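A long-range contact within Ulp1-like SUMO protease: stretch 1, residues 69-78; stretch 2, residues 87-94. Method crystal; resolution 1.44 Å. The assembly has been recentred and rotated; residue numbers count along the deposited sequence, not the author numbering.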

ATOM      1  N   ILE A  69      -3.540   1.890   2.427  1.00  8.73           N
ATOM      2  CA  ILE A  69      -2.087   2.001   2.361  1.00  9.58           C
ATOM      3  C   ILE A  69      -1.581   3.103   3.286  1.00  9.53           C
ATOM      4  O   ILE A  69      -0.530   2.951   3.921  1.00 10.39           O
ATOM      5  CB  ILE A  69      -1.632   2.151   0.898  1.00 11.56           C
ATOM      6  CG1 ILE A  69      -1.937   0.843   0.152  1.00 12.43           C
ATOM      7  CG2 ILE A  69      -0.168   2.464   0.829  1.00 13.78           C
ATOM      8  CD1 ILE A  69      -1.761   0.901  -1.348  1.00 16.43           C
ATOM      9  N   PHE A  70      -2.320   4.211   3.410  1.00  8.65           N
ATOM     10  CA  PHE A  70      -1.938   5.235   4.378  1.00  8.14           C
ATOM     11  C   PHE A  70      -1.933   4.675   5.799  1.00  8.23           C
ATOM     12  O   PHE A  70      -1.073   5.033   6.611  1.00  9.79           O
ATOM     13  CB  PHE A  70      -2.868   6.448   4.272  1.00  9.86           C
ATOM     14  CG  PHE A  70      -2.390   7.504   3.300  1.00 11.30           C
ATOM     15  CD1 PHE A  70      -1.949   7.167   2.029  1.00 12.67           C
ATOM     16  CD2 PHE A  70      -2.401   8.837   3.660  1.00 16.88           C
ATOM     17  CE1 PHE A  70      -1.500   8.145   1.145  1.00 14.93           C
ATOM     18  CE2 PHE A  70      -1.964   9.809   2.787  1.00 18.95           C
ATOM     19  CZ  PHE A  70      -1.521   9.463   1.522  1.00 14.88           C
ATOM     20  N   TYR A  71      -2.878   3.782   6.117  1.00  8.67           N
ATOM     21  CA  TYR A  71      -2.893   3.174   7.445  1.00  7.73           C
ATOM     22  C   TYR A  71      -1.698   2.249   7.668  1.00  8.01           C
ATOM     23  O   TYR A  71      -1.220   2.143   8.803  1.00  8.78           O
ATOM     24  CB  TYR A  71      -4.202   2.419   7.694  1.00  8.21           C
ATOM     25  CG  TYR A  71      -5.381   3.289   8.107  1.00  8.15           C
ATOM     26  CD1 TYR A  71      -5.241   4.280   9.066  1.00  8.24           C
ATOM     27  CD2 TYR A  71      -6.637   3.103   7.548  1.00  9.09           C
ATOM     28  CE1 TYR A  71      -6.305   5.064   9.453  1.00  9.51           C
ATOM     29  CE2 TYR A  71      -7.717   3.893   7.933  1.00  9.89           C
ATOM     30  CZ  TYR A  71      -7.540   4.873   8.887  1.00  9.85           C
ATOM     31  OH  TYR A  71      -8.601   5.665   9.275  1.00 13.18           O
ATOM     32  N   ILE A  72      -1.214   1.568   6.618  1.00  8.85           N
ATOM     33  CA  ILE A  72       0.002   0.766   6.745  1.00  8.92           C
ATOM     34  C   ILE A  72       1.160   1.656   7.165  1.00  9.15           C
ATOM     35  O   ILE A  72       1.891   1.365   8.120  1.00  9.77           O
ATOM     36  CB  ILE A  72       0.327   0.053   5.418  1.00  9.89           C
ATOM     37  CG1 ILE A  72      -0.813  -0.862   4.981  1.00 11.76           C
ATOM     38  CG2 ILE A  72       1.626  -0.743   5.541  1.00 13.19           C
ATOM     39  CD1 ILE A  72      -0.635  -1.411   3.573  1.00 12.78           C
ATOM     40  N   ALA A  73       1.359   2.745   6.424  1.00  9.27           N
ATOM     41  CA  ALA A  73       2.463   3.645   6.720  1.00  9.82           C
ATOM     42  C   ALA A  73       2.344   4.200   8.128  1.00 10.11           C
ATOM     43  O   ALA A  73       3.337   4.283   8.857  1.00 11.17           O
ATOM     44  CB  ALA A  73       2.498   4.778   5.698  1.00 10.36           C
ATOM     45  N   ASP A  74       1.134   4.576   8.535  1.00  9.36           N
ATOM     46  CA  ASP A  74       0.968   5.154   9.861  1.00 10.76           C
ATOM     47  C   ASP A  74       1.245   4.132  10.958  1.00 10.43           C
ATOM     48  O   ASP A  74       1.785   4.484  12.014  1.00 11.09           O
ATOM     49  CB  ASP A  74      -0.426   5.748  10.011  1.00 12.44           C
ATOM     50  CG  ASP A  74      -0.500   6.726  11.145  1.00 16.80           C
ATOM     51  OD1 ASP A  74       0.251   7.723  11.118  1.00 19.82           O
ATOM     52  OD2 ASP A  74      -1.293   6.489  12.068  1.00 18.00           O
ATOM     53  N   TYR A  75       0.884   2.863  10.736  1.00  9.80           N
ATOM     54  CA  TYR A  75       1.256   1.826  11.691  1.00  9.53           C
ATOM     55  C   TYR A  75       2.768   1.816  11.909  1.00  9.88           C
ATOM     56  O   TYR A  75       3.247   1.808  13.048  1.00 10.99           O
ATOM     57  CB  TYR A  75       0.763   0.432  11.257  1.00 11.18           C
ATOM     58  CG  TYR A  75       1.434  -0.609  12.114  1.00 10.54           C
ATOM     59  CD1 TYR A  75       0.936  -0.939  13.369  1.00 11.09           C
ATOM     60  CD2 TYR A  75       2.626  -1.193  11.710  1.00 11.54           C
ATOM     61  CE1 TYR A  75       1.606  -1.839  14.181  1.00 11.98           C
ATOM     62  CE2 TYR A  75       3.291  -2.092  12.504  1.00 12.50           C
ATOM     63  CZ  TYR A  75       2.788  -2.406  13.734  1.00 13.86           C
ATOM     64  OH  TYR A  75       3.488  -3.291  14.513  1.00 16.67           O
ATOM     65  N   VAL A  76       3.536   1.802  10.818  1.00 10.18           N
ATOM     66  CA  VAL A  76       4.987   1.700  10.941  1.00 10.22           C
ATOM     67  C   VAL A  76       5.550   2.924  11.648  1.00 10.78           C
ATOM     68  O   VAL A  76       6.406   2.811  12.534  1.00 11.54           O
ATOM     69  CB  VAL A  76       5.633   1.488   9.559  1.00 11.16           C
ATOM     70  CG1 VAL A  76       7.146   1.556   9.675  1.00 12.46           C
ATOM     71  CG2 VAL A  76       5.204   0.147   8.955  1.00 11.63           C
ATOM     72  N   ASN A  77       5.079   4.113  11.271  1.00 10.32           N
ATOM     73  CA  ASN A  77       5.633   5.334  11.839  1.00 11.70           C
ATOM     74  C   ASN A  77       5.323   5.436  13.321  1.00 12.20           C
ATOM     75  O   ASN A  77       6.167   5.876  14.110  1.00 14.13           O
ATOM     76  CB  ASN A  77       5.094   6.540  11.081  1.00 11.81           C
ATOM     77  CG  ASN A  77       5.618   6.602   9.669  1.00 11.82           C
ATOM     78  OD1 ASN A  77       6.724   6.138   9.391  1.00 12.36           O
ATOM     79  ND2 ASN A  77       4.830   7.163   8.768  1.00 11.21           N
ATOM     80  N   THR A  78       4.120   5.036  13.721  1.00 13.02           N
ATOM     81  CA  THR A  78       3.775   5.029  15.137  1.00 14.84           C
ATOM     82  C   THR A  78       4.603   4.005  15.900  1.00 16.53           C
ATOM     83  O   THR A  78       5.110   4.296  16.990  1.00 19.42           O
ATOM     84  CB  THR A  78       2.280   4.751  15.275  1.00 17.00           C
ATOM     85  OG1 THR A  78       1.556   5.849  14.709  1.00 19.26           O
ATOM     86  CG2 THR A  78       1.885   4.577  16.722  1.00 20.19           C
ATOM     87  N   PRO A  87       9.290  10.315   8.243  1.00 13.85           N
ATOM     88  CA  PRO A  87       8.682   8.988   8.332  1.00 12.37           C
ATOM     89  C   PRO A  87       9.673   7.874   8.051  1.00 11.56           C
ATOM     90  O   PRO A  87      10.637   8.035   7.297  1.00 13.02           O
ATOM     91  CB  PRO A  87       7.609   9.021   7.235  1.00 12.18           C
ATOM     92  CG  PRO A  87       8.119  10.015   6.261  1.00 12.75           C
ATOM     93  CD  PRO A  87       8.747  11.083   7.110  1.00 13.98           C
ATOM     94  N   LYS A  88       9.387   6.715   8.640  1.00 11.49           N
ATOM     95  CA  LYS A  88      10.057   5.485   8.240  1.00 11.28           C
ATOM     96  C   LYS A  88       9.316   4.759   7.126  1.00 10.85           C
ATOM     97  O   LYS A  88       9.944   4.038   6.341  1.00 10.50           O
ATOM     98  CB  LYS A  88      10.246   4.567   9.446  1.00 12.54           C
ATOM     99  CG  LYS A  88      11.372   5.030  10.370  1.00 15.87           C
ATOM    100  CD  LYS A  88      12.733   4.936   9.682  1.00 17.68           C
ATOM    101  CE  LYS A  88      13.869   5.374  10.576  1.00 20.93           C
ATOM    102  NZ  LYS A  88      15.178   5.228   9.871  1.00 22.72           N
ATOM    103  N   CYS A  89       8.004   4.948   7.024  1.00  9.91           N
ATOM    104  CA  CYS A  89       7.216   4.424   5.918  1.00  9.47           C
ATOM    105  C   CYS A  89       6.305   5.541   5.445  1.00  9.17           C
ATOM    106  O   CYS A  89       5.648   6.192   6.263  1.00 10.41           O
ATOM    107  CB  CYS A  89       6.376   3.223   6.350  1.00 10.47           C
ATOM    108  SG  CYS A  89       5.484   2.396   4.999  1.00 11.25           S
ATOM    109  N   THR A  90       6.283   5.788   4.144  1.00  9.22           N
ATOM    110  CA  THR A  90       5.406   6.821   3.623  1.00  9.85           C
ATOM    111  C   THR A  90       4.712   6.319   2.368  1.00  9.91           C
ATOM    112  O   THR A  90       5.166   5.388   1.702  1.00 11.50           O
ATOM    113  CB  THR A  90       6.148   8.145   3.403  1.00 10.92           C
ATOM    114  OG1 THR A  90       5.186   9.158   3.091  1.00 13.11           O
ATOM    115  CG2 THR A  90       7.157   8.032   2.281  1.00 12.69           C
ATOM    116  N   ALA A  91       3.579   6.941   2.069  1.00 11.42           N
ATOM    117  CA  ALA A  91       2.720   6.488   0.994  1.00 11.70           C
ATOM    118  C   ALA A  91       2.255   7.683   0.186  1.00 11.21           C
ATOM    119  O   ALA A  91       2.138   8.800   0.699  1.00 12.59           O
ATOM    120  CB  ALA A  91       1.490   5.760   1.533  1.00 14.34           C
ATOM    121  N   PHE A  92       1.956   7.420  -1.076  1.00  9.97           N
ATOM    122  CA  PHE A  92       1.443   8.420  -1.991  1.00  9.95           C
ATOM    123  C   PHE A  92      -0.011   8.137  -2.333  1.00 10.16           C
ATOM    124  O   PHE A  92      -0.509   7.012  -2.198  1.00 10.69           O
ATOM    125  CB  PHE A  92       2.291   8.457  -3.259  1.00 11.63           C
ATOM    126  CG  PHE A  92       3.616   9.119  -3.064  1.00 12.86           C
ATOM    127  CD1 PHE A  92       4.691   8.411  -2.572  1.00 16.67           C
ATOM    128  CD2 PHE A  92       3.778  10.462  -3.343  1.00 13.23           C
ATOM    129  CE1 PHE A  92       5.913   9.025  -2.383  1.00 16.96           C
ATOM    130  CE2 PHE A  92       4.998  11.076  -3.157  1.00 14.54           C
ATOM    131  CZ  PHE A  92       6.063  10.352  -2.673  1.00 15.82           C
ATOM    132  N   THR A  93      -0.692   9.197  -2.762  1.00 10.64           N
ATOM    133  CA  THR A  93      -2.074   9.095  -3.183  1.00 10.45           C
ATOM    134  C   THR A  93      -2.155   8.638  -4.638  1.00 11.44           C
ATOM    135  O   THR A  93      -1.147   8.469  -5.332  1.00 11.61           O
ATOM    136  CB  THR A  93      -2.785  10.443  -3.048  1.00 12.08           C
ATOM    137  OG1 THR A  93      -2.313  11.332  -4.072  1.00 13.43           O
ATOM    138  CG2 THR A  93      -2.547  11.047  -1.658  1.00 14.02           C
ATOM    139  N   SER A  94      -3.392   8.479  -5.112  1.00 12.05           N
ATOM    140  CA  SER A  94      -3.640   8.082  -6.490  1.00 12.35           C
ATOM    141  C   SER A  94      -3.270   9.171  -7.486  1.00 12.02           C
ATOM    142  O   SER A  94      -3.249   8.905  -8.693  1.00 14.23           O
ATOM    143  CB  SER A  94      -5.113   7.695  -6.665  1.00 14.68           C
ATOM    144  OG  SER A  94      -5.965   8.831  -6.670  1.00 17.64           O
TER

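Helix 69-78 packs against the short strand 89-91 and its flanking loops, the two running nearly antiparallel (160° between their N-to-C directions) with axes 6.9 Å apart at closest approach. Walking up the helix therefore means walking back down the second stretch, from Thr93 to Pro87, and the contact buries 457 Å² counted over both sides. Ile69, whose CA-to-CB bond points toward the strand, opens the contact by setting its CG2 3.8 Å from Ala91 CB. Phe70 starts out sideways, but its ring swings in and spans three consecutive residues: CD1 lies 3.7 Å from Ala91 CB, CE1 lies 3.7 Å from Phe92 O, and CZ lies 3.7 Å from Thr93 CG2. Phe92 O meets the ring at its edge, near the ring plane; this carbonyl is buried by the contact and has no hydrogen-bonding partner anywhere in the model. The side chain of Phe92 itself points away from the helix, in keeping with the alternation that also turns Thr90 away while Cys89 and Ala91 point toward it. Tyr71 is out of reach, and Ile72 flanks the contact without entering it. One turn on from Ile69, Ala73 faces the strand squarely, and its small methyl accompanies a close backbone approach, with Ala73 CA and Cys89 CA only 4.9 Å apart. Ala73 CB sits 3.5 Å from Cys89 O, 3.9 Å from Cys89 SG and 4.4 Å from Ala91 CB, so it touches both inward-pointing residues of the strand. Asp74 points away and Tyr75 lies out of reach. Val76 returns to the interface, its CB 3.7 Å from Cys89 CB, extending the apolar row begun by Ile69 and Ala73. Asn77 supplies all the hydrogen bonds across the contact. Its CA-to-CB bond runs sideways, but the m rotamer (chi1 -68°) brings the amide to the backbone where the strand begins. Asn77 OD1 accepts from two successive amides, Lys88 N at 2.8 Å and Cys89 N at 2.9 Å; the second is the straighter bond, with an N-H...O angle of 167° against 132°. Asn77 ND2 in turn donates to Cys89 O at 2.8 Å, so a single carboxamide engages both the NH and the CO of Cys89. Beside these bonds, Asn77 ND2 also packs 3.7 Å from Pro87 CB. The Lys88 side chain leads away from the helix, its amine bonded elsewhere in the structure. Thr78, exposed, takes no part.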